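Local atomic coordinates of 2-amino-4-hydroxy-6-hydroxymethyldihydropteridine pyrophosphokinase (PDB entry 1CBK), a protein that probably catalyses the transfer of pyrophosphate from ATP to 6-hydroxymethyl-7,8-dihydropterin, a step in folate biosynthesis. Residues Ile98-Asn103 with Ser133-Pro138. Residues are numbered along the deposited sequence; the frame is centred on the assembly and turned at random.
Sequences ILLYGN and SDLVLP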
ATOM      1  N   ILE A  98      -6.213 -11.035  -6.454  1.00  9.98           N
ATOM      2  CA  ILE A  98      -6.280 -10.773  -7.892  1.00 10.28           C
ATOM      3  C   ILE A  98      -5.568  -9.431  -8.135  1.00  9.39           C
ATOM      4  O   ILE A  98      -6.006  -8.390  -7.659  1.00 10.02           O
ATOM      5  CB  ILE A  98      -7.735 -10.652  -8.410  1.00  8.60           C
ATOM      6  CG1 ILE A  98      -8.540 -11.918  -8.105  1.00  9.84           C
ATOM      7  CG2 ILE A  98      -7.702 -10.421  -9.925  1.00  7.77           C
ATOM      8  CD1 ILE A  98     -10.056 -11.721  -8.151  1.00  3.69           C
ATOM      9  N   LEU A  99      -4.421  -9.477  -8.797  1.00  8.53           N
ATOM     10  CA  LEU A  99      -3.655  -8.269  -9.081  1.00  9.34           C
ATOM     11  C   LEU A  99      -4.205  -7.576 -10.316  1.00  9.99           C
ATOM     12  O   LEU A  99      -4.407  -6.364 -10.322  1.00 10.87           O
ATOM     13  CB  LEU A  99      -2.197  -8.606  -9.358  1.00  3.79           C
ATOM     14  CG  LEU A  99      -1.288  -9.207  -8.295  1.00 10.18           C
ATOM     15  CD1 LEU A  99       0.082  -9.515  -8.938  1.00  4.87           C
ATOM     16  CD2 LEU A  99      -1.121  -8.207  -7.136  1.00  9.98           C
ATOM     17  N   LEU A 100      -4.448  -8.367 -11.354  1.00  9.93           N
ATOM     18  CA  LEU A 100      -4.913  -7.857 -12.647  1.00  9.39           C
ATOM     19  C   LEU A 100      -5.911  -8.814 -13.267  1.00  9.74           C
ATOM     20  O   LEU A 100      -5.782 -10.034 -13.132  1.00  5.60           O
ATOM     21  CB  LEU A 100      -3.717  -7.720 -13.600  1.00  5.82           C
ATOM     22  CG  LEU A 100      -2.595  -6.786 -13.122  1.00 10.07           C
ATOM     23  CD1 LEU A 100      -1.332  -7.026 -13.943  1.00 12.31           C
ATOM     24  CD2 LEU A 100      -3.049  -5.307 -13.165  1.00  8.58           C
ATOM     25  N   TYR A 101      -6.899  -8.243 -13.948  1.00  8.16           N
ATOM     26  CA  TYR A 101      -7.939  -9.004 -14.623  1.00  8.16           C
ATOM     27  C   TYR A 101      -8.015  -8.360 -15.997  1.00 10.58           C
ATOM     28  O   TYR A 101      -8.752  -7.388 -16.208  1.00 11.08           O
ATOM     29  CB  TYR A 101      -9.283  -8.873 -13.892  1.00  6.94           C
ATOM     30  CG  TYR A 101     -10.381  -9.738 -14.492  1.00 11.91           C
ATOM     31  CD1 TYR A 101     -10.569 -11.052 -14.065  1.00 12.70           C
ATOM     32  CD2 TYR A 101     -11.209  -9.245 -15.508  1.00 12.92           C
ATOM     33  CE1 TYR A 101     -11.558 -11.869 -14.638  1.00 13.31           C
ATOM     34  CE2 TYR A 101     -12.192 -10.049 -16.086  1.00 12.48           C
ATOM     35  CZ  TYR A 101     -12.361 -11.354 -15.650  1.00 13.83           C
ATOM     36  OH  TYR A 101     -13.304 -12.148 -16.248  1.00 12.88           O
ATOM     37  N   GLY A 102      -7.223  -8.897 -16.920  1.00 12.35           N
ATOM     38  CA  GLY A 102      -7.151  -8.348 -18.261  1.00 14.85           C
ATOM     39  C   GLY A 102      -6.612  -6.944 -18.058  1.00 15.48           C
ATOM     40  O   GLY A 102      -5.734  -6.701 -17.223  1.00 15.56           O
ATOM     41  N   ASN A 103      -7.225  -6.007 -18.751  1.00 16.53           N
ATOM     42  CA  ASN A 103      -6.855  -4.616 -18.663  1.00 17.20           C
ATOM     43  C   ASN A 103      -7.962  -3.887 -17.972  1.00 16.42           C
ATOM     44  O   ASN A 103      -8.054  -2.672 -18.070  1.00 17.73           O
ATOM     45  CB  ASN A 103      -6.728  -4.040 -20.057  1.00 24.69           C
ATOM     46  CG  ASN A 103      -5.316  -3.779 -20.423  1.00 40.31           C
ATOM     47  OD1 ASN A 103      -4.636  -2.955 -19.782  1.00 46.23           O
ATOM     48  ND2 ASN A 103      -4.832  -4.486 -21.447  1.00 44.79           N
ATOM     49  N   SER A 133       7.544  -9.773 -18.571  1.00 11.33           N
ATOM     50  CA  SER A 133       8.622  -8.807 -18.779  1.00 13.83           C
ATOM     51  C   SER A 133       8.326  -7.484 -19.467  1.00 13.12           C
ATOM     52  O   SER A 133       9.041  -6.525 -19.233  1.00 14.03           O
ATOM     53  CB  SER A 133       9.822  -9.485 -19.459  1.00 12.03           C
ATOM     54  OG  SER A 133       9.435 -10.172 -20.643  1.00 19.21           O
ATOM     55  N   ASP A 134       7.294  -7.410 -20.300  1.00 12.16           N
ATOM     56  CA  ASP A 134       6.995  -6.159 -21.002  1.00 12.21           C
ATOM     57  C   ASP A 134       5.564  -5.737 -20.765  1.00 11.84           C
ATOM     58  O   ASP A 134       4.962  -5.058 -21.592  1.00 12.53           O
ATOM     59  CB  ASP A 134       7.284  -6.264 -22.526  1.00  8.66           C
ATOM     60  CG  ASP A 134       6.436  -7.316 -23.231  1.00 14.91           C
ATOM     61  OD1 ASP A 134       5.596  -7.961 -22.583  1.00 12.85           O
ATOM     62  OD2 ASP A 134       6.605  -7.501 -24.455  1.00 12.51           O
ATOM     63  N   LEU A 135       5.029  -6.154 -19.629  1.00 11.51           N
ATOM     64  CA  LEU A 135       3.661  -5.850 -19.267  1.00  8.63           C
ATOM     65  C   LEU A 135       3.407  -4.359 -19.107  1.00  9.28           C
ATOM     66  O   LEU A 135       4.238  -3.640 -18.562  1.00  8.80           O
ATOM     67  CB  LEU A 135       3.338  -6.560 -17.947  1.00  7.29           C
ATOM     68  CG  LEU A 135       1.934  -6.423 -17.354  1.00  5.34           C
ATOM     69  CD1 LEU A 135       0.904  -7.053 -18.270  1.00  4.71           C
ATOM     70  CD2 LEU A 135       1.892  -7.048 -15.968  1.00 11.95           C
ATOM     71  N   VAL A 136       2.254  -3.905 -19.592  1.00  8.13           N
ATOM     72  CA  VAL A 136       1.827  -2.527 -19.422  1.00  7.97           C
ATOM     73  C   VAL A 136       0.546  -2.648 -18.586  1.00  8.74           C
ATOM     74  O   VAL A 136      -0.364  -3.414 -18.949  1.00  6.66           O
ATOM     75  CB  VAL A 136       1.532  -1.803 -20.761  1.00  8.36           C
ATOM     76  CG1 VAL A 136       0.894  -0.417 -20.478  1.00  6.96           C
ATOM     77  CG2 VAL A 136       2.835  -1.663 -21.585  1.00  4.19           C
ATOM     78  N   LEU A 137       0.521  -1.973 -17.435  1.00  7.59           N
ATOM     79  CA  LEU A 137      -0.617  -1.996 -16.502  1.00  9.35           C
ATOM     80  C   LEU A 137      -1.811  -1.164 -16.986  1.00 12.20           C
ATOM     81  O   LEU A 137      -1.659  -0.343 -17.907  1.00 12.00           O
ATOM     82  CB  LEU A 137      -0.167  -1.477 -15.126  1.00 10.42           C
ATOM     83  CG  LEU A 137       0.973  -2.261 -14.451  1.00 21.07           C
ATOM     84  CD1 LEU A 137       0.952  -1.954 -12.989  1.00 23.61           C
ATOM     85  CD2 LEU A 137       0.773  -3.745 -14.619  1.00 26.77           C
ATOM     86  N   PRO A 138      -3.018  -1.361 -16.377  1.00 13.54           N
ATOM     87  CA  PRO A 138      -4.229  -0.612 -16.762  1.00 13.06           C
ATOM     88  C   PRO A 138      -4.110   0.916 -16.631  1.00 15.47           C
ATOM     89  O   PRO A 138      -4.783   1.656 -17.349  1.00 15.78           O
ATOM     90  CB  PRO A 138      -5.301  -1.173 -15.819  1.00 11.59           C
ATOM     91  CG  PRO A 138      -4.841  -2.594 -15.613  1.00  7.74           C
ATOM     92  CD  PRO A 138      -3.359  -2.421 -15.404  1.00 10.21           C
TER
HETATM   93  O   HOH W   1      -2.615  -4.373 -18.348  1.00 20.25           O
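Leu100 meets three residues of 133-138 with its two methyl groups, and this apolar contact is the main part of the interface. Its CG lies anti to the carbonyl carbon (chi1 -59°), on a CB that points toward the loop. CD1 takes two partners: Leu135 CD2 at 3.8 Å, the two side chains approaching tip to tip, and Leu137 CD2 at 4.0 Å, where they cross at about a right angle. Leu135 reaches in with CG anti to its own backbone N (chi1 -179°). The other methyl, Leu100 CD2, rests 3.7 Å from Pro138 CD, with Pro138 CG slightly farther away, and the two side chains cross obliquely.

Polar contact is indirect, since no direct hydrogen bond joins the segments. A water donates to Asn103 OD1 at 2.9 Å and to Val136 O at 2.5 Å, short enough that its exact length is doubtful, and so bridges side chain and backbone. Asn103 OD1 also sits 3.8 Å from Pro138 CA; the nearest pair of CA atoms across the segments is Asn103 CA and Pro138 CA, 5.2 Å apart.

Leu100 belongs to strand 95-101, at the edge of the antiparallel sheet, where Leu99 and Leu100 form a classic beta bulge opposite Tyr5 of strand 2-10. The loop following helix 122-131 packs against this outermost strand through the side chain of Leu100, while Leu135 touches Ile143 and Leu137 touches Leu146, both of helix 143-146, and Pro138 touches Ile105 and Pro114.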